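Side-chain contacts in hydroxyethylphosphonate dioxygenase (Streptomyces albus, PDB 6B9R), which probably uses iron and dioxygen to cleave the carbon-carbon bond of 2-hydroxyethylphosphonate, giving hydroxymethylphosphonate and formate: residues A194-A197 with D198-A201; R249-T252 with V253-A257; G432-D436 with G437-R441. All coordinates share one frame; numbering follows the deposited sequence.

Contact 1 (A194-A197 with D198-A201); sequences ARSA and DEPA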
ATOM      1  N   ALA A 194      30.296  19.143 -12.218  1.00 23.88           N
ATOM      2  CA  ALA A 194      31.622  18.546 -12.086  1.00 23.45           C
ATOM      3  C   ALA A 194      32.612  19.612 -11.637  1.00 28.47           C
ATOM      4  O   ALA A 194      32.610  20.726 -12.169  1.00 27.35           O
ATOM      5  CB  ALA A 194      32.095  17.926 -13.406  1.00 23.49           C
ATOM      6  N   ARG A 195      33.461  19.266 -10.668  1.00 25.74           N
ATOM      7  CA  ARG A 195      34.524  20.170 -10.242  1.00 29.09           C
ATOM      8  C   ARG A 195      35.698  20.188 -11.207  1.00 32.47           C
ATOM      9  O   ARG A 195      36.576  21.046 -11.072  1.00 32.07           O
ATOM     10  CB  ARG A 195      35.035  19.789  -8.846  1.00 30.91           C
ATOM     11  CG  ARG A 195      34.060  20.116  -7.735  1.00 31.38           C
ATOM     12  CD  ARG A 195      34.703  20.028  -6.355  1.00 25.63           C
ATOM     13  NE  ARG A 195      35.316  18.729  -6.087  1.00 25.69           N
ATOM     14  CZ  ARG A 195      34.637  17.623  -5.788  1.00 31.66           C
ATOM     15  NH1 ARG A 195      35.287  16.490  -5.551  1.00 23.02           N
ATOM     16  NH2 ARG A 195      33.302  17.640  -5.746  1.00 25.11           N
ATOM     17  N   SER A 196      35.745  19.266 -12.158  1.00 33.77           N
ATOM     18  CA  SER A 196      36.867  19.186 -13.073  1.00 39.86           C
ATOM     19  C   SER A 196      36.378  18.666 -14.413  1.00 38.12           C
ATOM     20  O   SER A 196      35.429  17.881 -14.482  1.00 40.07           O
ATOM     21  CB  SER A 196      37.978  18.281 -12.520  1.00 42.45           C
ATOM     22  OG  SER A 196      38.927  17.974 -13.524  1.00 44.21           O
ATOM     23  N   ALA A 197      37.033  19.114 -15.477  1.00 39.79           N
ATOM     24  CA  ALA A 197      36.788  18.578 -16.806  1.00 44.56           C
ATOM     25  C   ALA A 197      37.722  17.426 -17.150  1.00 49.01           C
ATOM     26  O   ALA A 197      37.654  16.905 -18.268  1.00 53.00           O
ATOM     27  CB  ALA A 197      36.926  19.685 -17.854  1.00 53.44           C
ATOM     28  N   ASP A 198      38.566  17.000 -16.210  1.00 50.05           N
ATOM     29  CA  ASP A 198      39.673  16.103 -16.515  1.00 56.77           C
ATOM     30  C   ASP A 198      39.396  14.637 -16.214  1.00 58.40           C
ATOM     31  O   ASP A 198      40.046  13.772 -16.811  1.00 61.38           O
ATOM     32  CB  ASP A 198      40.923  16.538 -15.744  1.00 59.85           C
ATOM     33  CG  ASP A 198      41.381  17.927 -16.128  1.00 60.77           C
ATOM     34  OD1 ASP A 198      41.147  18.322 -17.292  1.00 55.24           O
ATOM     35  OD2 ASP A 198      41.966  18.623 -15.270  1.00 61.53           O
ATOM     36  N   GLU A 199      38.478  14.329 -15.311  1.00 49.48           N
ATOM     37  CA  GLU A 199      38.192  12.950 -14.954  1.00 43.42           C
ATOM     38  C   GLU A 199      36.696  12.695 -15.040  1.00 32.85           C
ATOM     39  O   GLU A 199      35.897  13.638 -15.033  1.00 31.94           O
ATOM     40  CB  GLU A 199      38.712  12.622 -13.545  1.00 51.23           C
ATOM     41  CG  GLU A 199      38.480  13.700 -12.522  1.00 58.89           C
ATOM     42  CD  GLU A 199      38.969  13.290 -11.149  1.00 65.74           C
ATOM     43  OE1 GLU A 199      38.798  12.103 -10.790  1.00 64.65           O
ATOM     44  OE2 GLU A 199      39.528  14.150 -10.438  1.00 69.79           O
ATOM     45  N   PRO A 200      36.287  11.432 -15.164  1.00 26.86           N
ATOM     46  CA  PRO A 200      34.852  11.131 -15.233  1.00 29.34           C
ATOM     47  C   PRO A 200      34.116  11.663 -14.011  1.00 27.87           C
ATOM     48  O   PRO A 200      34.586  11.546 -12.876  1.00 26.99           O
ATOM     49  CB  PRO A 200      34.817   9.599 -15.292  1.00 33.92           C
ATOM     50  CG  PRO A 200      36.157   9.215 -15.869  1.00 24.05           C
ATOM     51  CD  PRO A 200      37.119  10.226 -15.356  1.00 27.41           C
ATOM     52  N   ALA A 201      32.953  12.263 -14.253  1.00 24.59           N
ATOM     53  CA  ALA A 201      32.124  12.812 -13.181  1.00 26.99           C
ATOM     54  C   ALA A 201      30.680  12.475 -13.510  1.00 22.89           C
ATOM     55  O   ALA A 201      30.108  13.060 -14.434  1.00 21.90           O
ATOM     56  CB  ALA A 201      32.316  14.323 -13.037  1.00 26.15           C
TER
HETATM   57  O   HOH W   1      34.288  15.911 -16.201  1.00 37.52           O
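Ser196 OG accepts the backbone N-H of Asp198 at 2.9 Å between OG and N, in a fairly straight bond with an angle of 157° at the hydrogen. A serine hydroxyl holding the amide two residues ahead makes an ST turn, and the torsion of the side chain permits it: OG stands anti to the backbone N (chi1 167°), beside the carbonyl carbon, and so faces the chain that follows. Asp198 also comes close with its own side chain. Its CB lies 3.3 Å from Ser196 OG, and one carboxylate oxygen, OD2, sits 3.6 Å from the same hydroxyl. CG lies beside the backbone N of Asp198, which brings the carboxylate back alongside Ala197, with OD1 near Ala197 C.

This bend belongs to the loop that joins strand 190-194, which opens with the iron ligand His190, to strand 202-208 of a seven-stranded antiparallel sheet, consistent with a cupin-type fold. Within the bend, between the two arms, a water acts as a bridge. It donates one hydrogen to Ser196 O at 2.9 Å and the other to Glu199 O at 3.0 Å, thus tying together two carbonyls, one from each arm, that converge on it.

At the base the chemistry turns apolar. The methyls of Ala194 and Ala201 meet CB to CB at 3.6 Å, both buried, where the two arms of the loop approach each other. Their backbones are bonded to one nearby length of chain, Ala194 to Arg131 and Val133, Ala201 to Met129. Arg195 sends its guanidinium group away from the turn, to Met176 O and Asn162 OD1. From the Ala201 side chain to the bound 2-hydroxyethylphosphonate is about 13 Å.

Contact 2 (R249-T252 with V253-A257); sequences RLTT and VTELA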
ATOM      1  N   ARG A 249     -10.893   5.220  16.576  1.00 19.01           N
ATOM      2  CA  ARG A 249     -11.743   4.416  17.437  1.00 17.25           C
ATOM      3  C   ARG A 249     -12.916   5.196  18.022  1.00 17.13           C
ATOM      4  O   ARG A 249     -13.813   4.579  18.606  1.00 19.67           O
ATOM      5  CB  ARG A 249     -10.919   3.840  18.591  1.00 16.97           C
ATOM      6  CG  ARG A 249      -9.942   2.764  18.168  1.00 16.45           C
ATOM      7  CD  ARG A 249     -10.652   1.543  17.595  1.00 18.97           C
ATOM      8  NE  ARG A 249      -9.661   0.515  17.329  1.00 22.82           N
ATOM      9  CZ  ARG A 249      -9.070   0.327  16.159  1.00 17.99           C
ATOM     10  NH1 ARG A 249      -9.423   1.048  15.104  1.00 17.62           N
ATOM     11  NH2 ARG A 249      -8.136  -0.610  16.047  1.00 23.12           N
ATOM     12  N   LEU A 250     -12.927   6.526  17.878  1.00 15.59           N
ATOM     13  CA  LEU A 250     -13.961   7.367  18.479  1.00 15.92           C
ATOM     14  C   LEU A 250     -14.005   7.151  19.988  1.00 19.81           C
ATOM     15  O   LEU A 250     -15.069   7.125  20.605  1.00 18.18           O
ATOM     16  CB  LEU A 250     -15.330   7.111  17.841  1.00 17.67           C
ATOM     17  CG  LEU A 250     -15.529   7.922  16.555  1.00 21.66           C
ATOM     18  CD1 LEU A 250     -16.777   7.495  15.803  1.00 19.26           C
ATOM     19  CD2 LEU A 250     -15.600   9.398  16.901  1.00 23.29           C
ATOM     20  N   THR A 251     -12.833   6.970  20.581  1.00 19.87           N
ATOM     21  CA  THR A 251     -12.751   6.856  22.023  1.00 21.55           C
ATOM     22  C   THR A 251     -12.459   8.241  22.591  1.00 22.16           C
ATOM     23  O   THR A 251     -12.314   9.222  21.860  1.00 23.16           O
ATOM     24  CB  THR A 251     -11.694   5.828  22.435  1.00 22.92           C
ATOM     25  OG1 THR A 251     -11.795   5.578  23.844  1.00 20.46           O
ATOM     26  CG2 THR A 251     -10.299   6.342  22.128  1.00 23.18           C
ATOM     27  N   THR A 252     -12.399   8.322  23.913  1.00 22.81           N
ATOM     28  CA  THR A 252     -12.184   9.569  24.628  1.00 21.95           C
ATOM     29  C   THR A 252     -11.028   9.359  25.594  1.00 18.35           C
ATOM     30  O   THR A 252     -10.621   8.227  25.856  1.00 18.64           O
ATOM     31  CB  THR A 252     -13.444   9.999  25.390  1.00 23.57           C
ATOM     32  OG1 THR A 252     -13.660   9.096  26.482  1.00 20.93           O
ATOM     33  CG2 THR A 252     -14.658   9.953  24.475  1.00 20.97           C
ATOM     34  N   VAL A 253     -10.498  10.461  26.130  1.00 18.53           N
ATOM     35  CA  VAL A 253      -9.395  10.356  27.083  1.00 19.60           C
ATOM     36  C   VAL A 253      -9.800   9.529  28.301  1.00 23.48           C
ATOM     37  O   VAL A 253      -9.048   8.655  28.748  1.00 25.63           O
ATOM     38  CB  VAL A 253      -8.899  11.757  27.497  1.00 19.00           C
ATOM     39  CG1 VAL A 253      -8.016  11.654  28.738  1.00 22.36           C
ATOM     40  CG2 VAL A 253      -8.118  12.379  26.370  1.00 24.68           C
ATOM     41  N   THR A 254     -10.990   9.783  28.860  1.00 21.30           N
ATOM     42  CA  THR A 254     -11.384   9.074  30.078  1.00 23.39           C
ATOM     43  C   THR A 254     -11.724   7.613  29.793  1.00 26.35           C
ATOM     44  O   THR A 254     -11.469   6.739  30.632  1.00 23.03           O
ATOM     45  CB  THR A 254     -12.574   9.773  30.757  1.00 31.39           C
ATOM     46  OG1 THR A 254     -13.694   9.828  29.853  1.00 26.18           O
ATOM     47  CG2 THR A 254     -12.197  11.186  31.185  1.00 37.63           C
ATOM     48  N   GLU A 255     -12.314   7.324  28.628  1.00 23.81           N
ATOM     49  CA  GLU A 255     -12.611   5.933  28.288  1.00 22.27           C
ATOM     50  C   GLU A 255     -11.327   5.153  28.020  1.00 24.67           C
ATOM     51  O   GLU A 255     -11.149   4.037  28.520  1.00 24.95           O
ATOM     52  CB  GLU A 255     -13.550   5.872  27.077  1.00 21.02           C
ATOM     53  CG  GLU A 255     -13.783   4.463  26.542  1.00 20.01           C
ATOM     54  CD  GLU A 255     -14.579   3.579  27.499  1.00 29.88           C
ATOM     55  OE1 GLU A 255     -15.147   4.109  28.481  1.00 26.37           O
ATOM     56  OE2 GLU A 255     -14.646   2.350  27.263  1.00 27.99           O
ATOM     57  N   LEU A 256     -10.413   5.736  27.238  1.00 20.97           N
ATOM     58  CA  LEU A 256      -9.136   5.081  26.986  1.00 21.95           C
ATOM     59  C   LEU A 256      -8.359   4.901  28.280  1.00 22.56           C
ATOM     60  O   LEU A 256      -7.711   3.869  28.482  1.00 21.15           O
ATOM     61  CB  LEU A 256      -8.319   5.880  25.978  1.00 18.31           C
ATOM     62  CG  LEU A 256      -6.909   5.361  25.674  1.00 23.75           C
ATOM     63  CD1 LEU A 256      -6.955   3.918  25.189  1.00 20.26           C
ATOM     64  CD2 LEU A 256      -6.268   6.253  24.618  1.00 17.52           C
ATOM     65  N   ALA A 257      -8.421   5.893  29.173  1.00 20.54           N
ATOM     66  CA  ALA A 257      -7.785   5.748  30.480  1.00 20.79           C
ATOM     67  C   ALA A 257      -8.369   4.563  31.235  1.00 25.53           C
ATOM     68  O   ALA A 257      -7.636   3.759  31.826  1.00 24.68           O
ATOM     69  CB  ALA A 257      -7.950   7.025  31.294  1.00 23.15           C
TER
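Thr252 and the first turn of helix 253-260 are joined by two hydrogen bonds. In the first, Thr252 is the N-cap: its OG1 accepts from Glu255 N at 3.1 Å, with an angle of 158° at the hydrogen. The hydroxyl lies between the backbone N and the carbonyl carbon (chi1 70°), a rotation that swings it forward over the open amides of the helix end. In the second, Thr252 O receives Leu256 N at 2.9 Å, a nearly straight bond of 168° whose donor is tilted from the carbonyl plane. One residue thus serves two amides of the first turn, and an alanine here would probably leave Glu255 N without its cap and open a gap against Glu255 CB.

Other contacts are made by carbon atoms. Glu255 CB rests 3.3 Å from Thr252 OG1, while its CG meets Thr251 OG1 at 3.5 Å, the side chains of Thr251 and Glu255 crossing at about a right angle. Beyond CG the glutamate bends and takes its carboxylate to a salt bridge with Arg259, one turn further along the helix. Leu256 CB comes within 3.3 Å of Thr252 O.

Just upstream, helix 238-249 ends in a Schellman motif with Leu250 at positive phi and Thr251 N bonded to Met246 O, so that a tight corner leads directly into the capped helix, as expected between the first two helices of a Cro/C1-type helix-turn-helix domain. Within that bundle Leu256 packs on Met246 of helix 238-249, Val267 of helix 264-271 and Leu285 of helix 279-288. On another side, Pro321 and Trp318 of the second subunit, the latter in its strand 317-320, lie against Thr252 and Glu255.

Contact 3 (G432-D436 with G437-R441); sequences GAMPD and GAIGR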
ATOM      1  N   GLY A 432       0.251 -14.250   5.476  1.00 21.31           N
ATOM      2  CA  GLY A 432       0.503 -15.268   6.480  1.00 21.89           C
ATOM      3  C   GLY A 432      -0.738 -15.720   7.219  1.00 31.76           C
ATOM      4  O   GLY A 432      -0.750 -16.829   7.770  1.00 27.25           O
ATOM      5  N   ALA A 433      -1.784 -14.893   7.239  1.00 21.98           N
ATOM      6  CA  ALA A 433      -3.009 -15.238   7.945  1.00 25.96           C
ATOM      7  C   ALA A 433      -3.991 -16.011   7.079  1.00 28.07           C
ATOM      8  O   ALA A 433      -4.930 -16.604   7.618  1.00 30.71           O
ATOM      9  CB  ALA A 433      -3.685 -13.973   8.490  1.00 21.92           C
ATOM     10  N   MET A 434      -3.785 -16.036   5.763  1.00 31.96           N
ATOM     11  CA  MET A 434      -4.707 -16.714   4.862  1.00 36.14           C
ATOM     12  C   MET A 434      -4.721 -18.218   5.113  1.00 30.94           C
ATOM     13  O   MET A 434      -3.691 -18.806   5.439  1.00 28.69           O
ATOM     14  CB  MET A 434      -4.311 -16.468   3.413  1.00 35.69           C
ATOM     15  CG  MET A 434      -4.703 -15.130   2.885  1.00 34.37           C
ATOM     16  SD  MET A 434      -4.228 -15.048   1.157  1.00 33.18           S
ATOM     17  CE  MET A 434      -4.794 -13.401   0.756  1.00 36.58           C
ATOM     18  N   PRO A 435      -5.871 -18.868   4.942  1.00 26.30           N
ATOM     19  CA  PRO A 435      -5.910 -20.332   5.045  1.00 29.13           C
ATOM     20  C   PRO A 435      -5.167 -21.006   3.900  1.00 37.04           C
ATOM     21  O   PRO A 435      -4.907 -20.418   2.848  1.00 28.37           O
ATOM     22  CB  PRO A 435      -7.411 -20.660   5.005  1.00 33.26           C
ATOM     23  CG  PRO A 435      -8.056 -19.478   4.382  1.00 25.61           C
ATOM     24  CD  PRO A 435      -7.212 -18.285   4.755  1.00 34.36           C
ATOM     25  N   ASP A 436      -4.829 -22.278   4.128  1.00 45.16           N
ATOM     26  CA  ASP A 436      -4.091 -23.064   3.147  1.00 47.65           C
ATOM     27  C   ASP A 436      -4.785 -23.043   1.794  1.00 45.12           C
ATOM     28  O   ASP A 436      -6.010 -23.145   1.702  1.00 47.68           O
ATOM     29  CB  ASP A 436      -3.941 -24.509   3.627  1.00 59.27           C
ATOM     30  CG  ASP A 436      -3.190 -24.617   4.938  1.00 68.94           C
ATOM     31  OD1 ASP A 436      -2.233 -23.841   5.145  1.00 73.42           O
ATOM     32  OD2 ASP A 436      -3.556 -25.482   5.760  1.00 74.93           O
ATOM     33  N   GLY A 437      -3.986 -22.916   0.735  1.00 40.76           N
ATOM     34  CA  GLY A 437      -4.494 -22.856  -0.615  1.00 34.19           C
ATOM     35  C   GLY A 437      -4.993 -21.501  -1.058  1.00 40.45           C
ATOM     36  O   GLY A 437      -5.165 -21.285  -2.263  1.00 50.73           O
ATOM     37  N   ALA A 438      -5.225 -20.572  -0.131  1.00 33.96           N
ATOM     38  CA  ALA A 438      -5.884 -19.327  -0.503  1.00 29.19           C
ATOM     39  C   ALA A 438      -4.973 -18.415  -1.316  1.00 30.54           C
ATOM     40  O   ALA A 438      -5.461 -17.630  -2.140  1.00 28.17           O
ATOM     41  CB  ALA A 438      -6.381 -18.606   0.745  1.00 29.84           C
ATOM     42  N   ILE A 439      -3.656 -18.499  -1.110  1.00 28.99           N
ATOM     43  CA  ILE A 439      -2.748 -17.606  -1.825  1.00 29.06           C
ATOM     44  C   ILE A 439      -2.897 -17.798  -3.330  1.00 22.32           C
ATOM     45  O   ILE A 439      -2.885 -16.830  -4.100  1.00 21.82           O
ATOM     46  CB  ILE A 439      -1.298 -17.822  -1.341  1.00 30.91           C
ATOM     47  CG1 ILE A 439      -1.099 -17.146   0.020  1.00 25.79           C
ATOM     48  CG2 ILE A 439      -0.283 -17.297  -2.353  1.00 28.94           C
ATOM     49  CD1 ILE A 439       0.272 -17.391   0.644  1.00 32.41           C
ATOM     50  N   GLY A 440      -3.087 -19.043  -3.766  1.00 26.71           N
ATOM     51  CA  GLY A 440      -3.317 -19.294  -5.181  1.00 28.02           C
ATOM     52  C   GLY A 440      -4.504 -18.534  -5.744  1.00 28.38           C
ATOM     53  O   GLY A 440      -4.426 -17.973  -6.840  1.00 24.83           O
ATOM     54  N   ARG A 441      -5.626 -18.518  -5.015  1.00 28.81           N
ATOM     55  CA  ARG A 441      -6.809 -17.819  -5.520  1.00 25.25           C
ATOM     56  C   ARG A 441      -6.637 -16.309  -5.431  1.00 26.81           C
ATOM     57  O   ARG A 441      -7.206 -15.571  -6.244  1.00 27.53           O
ATOM     58  CB  ARG A 441      -8.067 -18.246  -4.757  1.00 27.07           C
ATOM     59  CG  ARG A 441      -8.640 -19.602  -5.168  1.00 32.87           C
ATOM     60  CD  ARG A 441      -9.908 -19.950  -4.369  1.00 24.05           C
ATOM     61  NE  ARG A 441     -10.982 -18.980  -4.580  1.00 30.21           N
ATOM     62  CZ  ARG A 441     -12.009 -18.824  -3.751  1.00 26.44           C
ATOM     63  NH1 ARG A 441     -12.940 -17.906  -3.995  1.00 26.22           N
ATOM     64  NH2 ARG A 441     -12.089 -19.584  -2.663  1.00 24.24           N
TER
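A type II beta turn, Pro435 to Ala438, reverses the chain between helix 425-433 and helix 438-443. Its closing bond runs from Ala438 N to Pro435 O at 3.0 Å, with the donor tilted from the carbonyl plane. Gly437 fills the third position with phi 82°, where a beta carbon would clash with Asp436 O.

Inside the bend, apolar groups meet. Met434 CB lies 4.0 Å from the methyl of Ala438, and Pro435 CG touches that same CB at 4.1 Å, so the methyl packs against Met434 and Pro435, with Pro435 O 3.1 Å from Ala438 CB. Met434 puts CG beside its backbone N (chi1 -78°) and then runs extended, which carries SD to Ile439 CG1 at 3.9 Å; the two side chains cross at about a right angle.

The second subunit covers this face: its Leu212 packs on Met434, its Pro186 on Pro435 and its Phe187 on Ala438. Arg441 donates hydrogen bonds to Gly148 O and Lys147 O of that subunit and forms a salt bridge with Glu445 of its own chain. Met434, Pro435 and Ala438 thus give the partner an apolar patch, bordered by the polar grip of Arg441.

How the contacts relate
Each of the three local bends joins buried residues to exposed ones: Ala194 and Ala201 in contact 1, Thr252 and Leu256 in contact 2, Met434 and Ala438 in contact 3 are the buried members. Contact 1 connects beta strands as an outer loop, with Ala197, Asp198 and Glu199 exposed and no other chain of the assembly touching it; its polar bonds include a water. Contacts 2 and 3 each lead into a helix and owe part of their burial to the second subunit, the one polar at its cap, the other mainly apolar. They lie about 16 Å apart at their nearest atoms, whereas contact 1 is across the chain's centre from both.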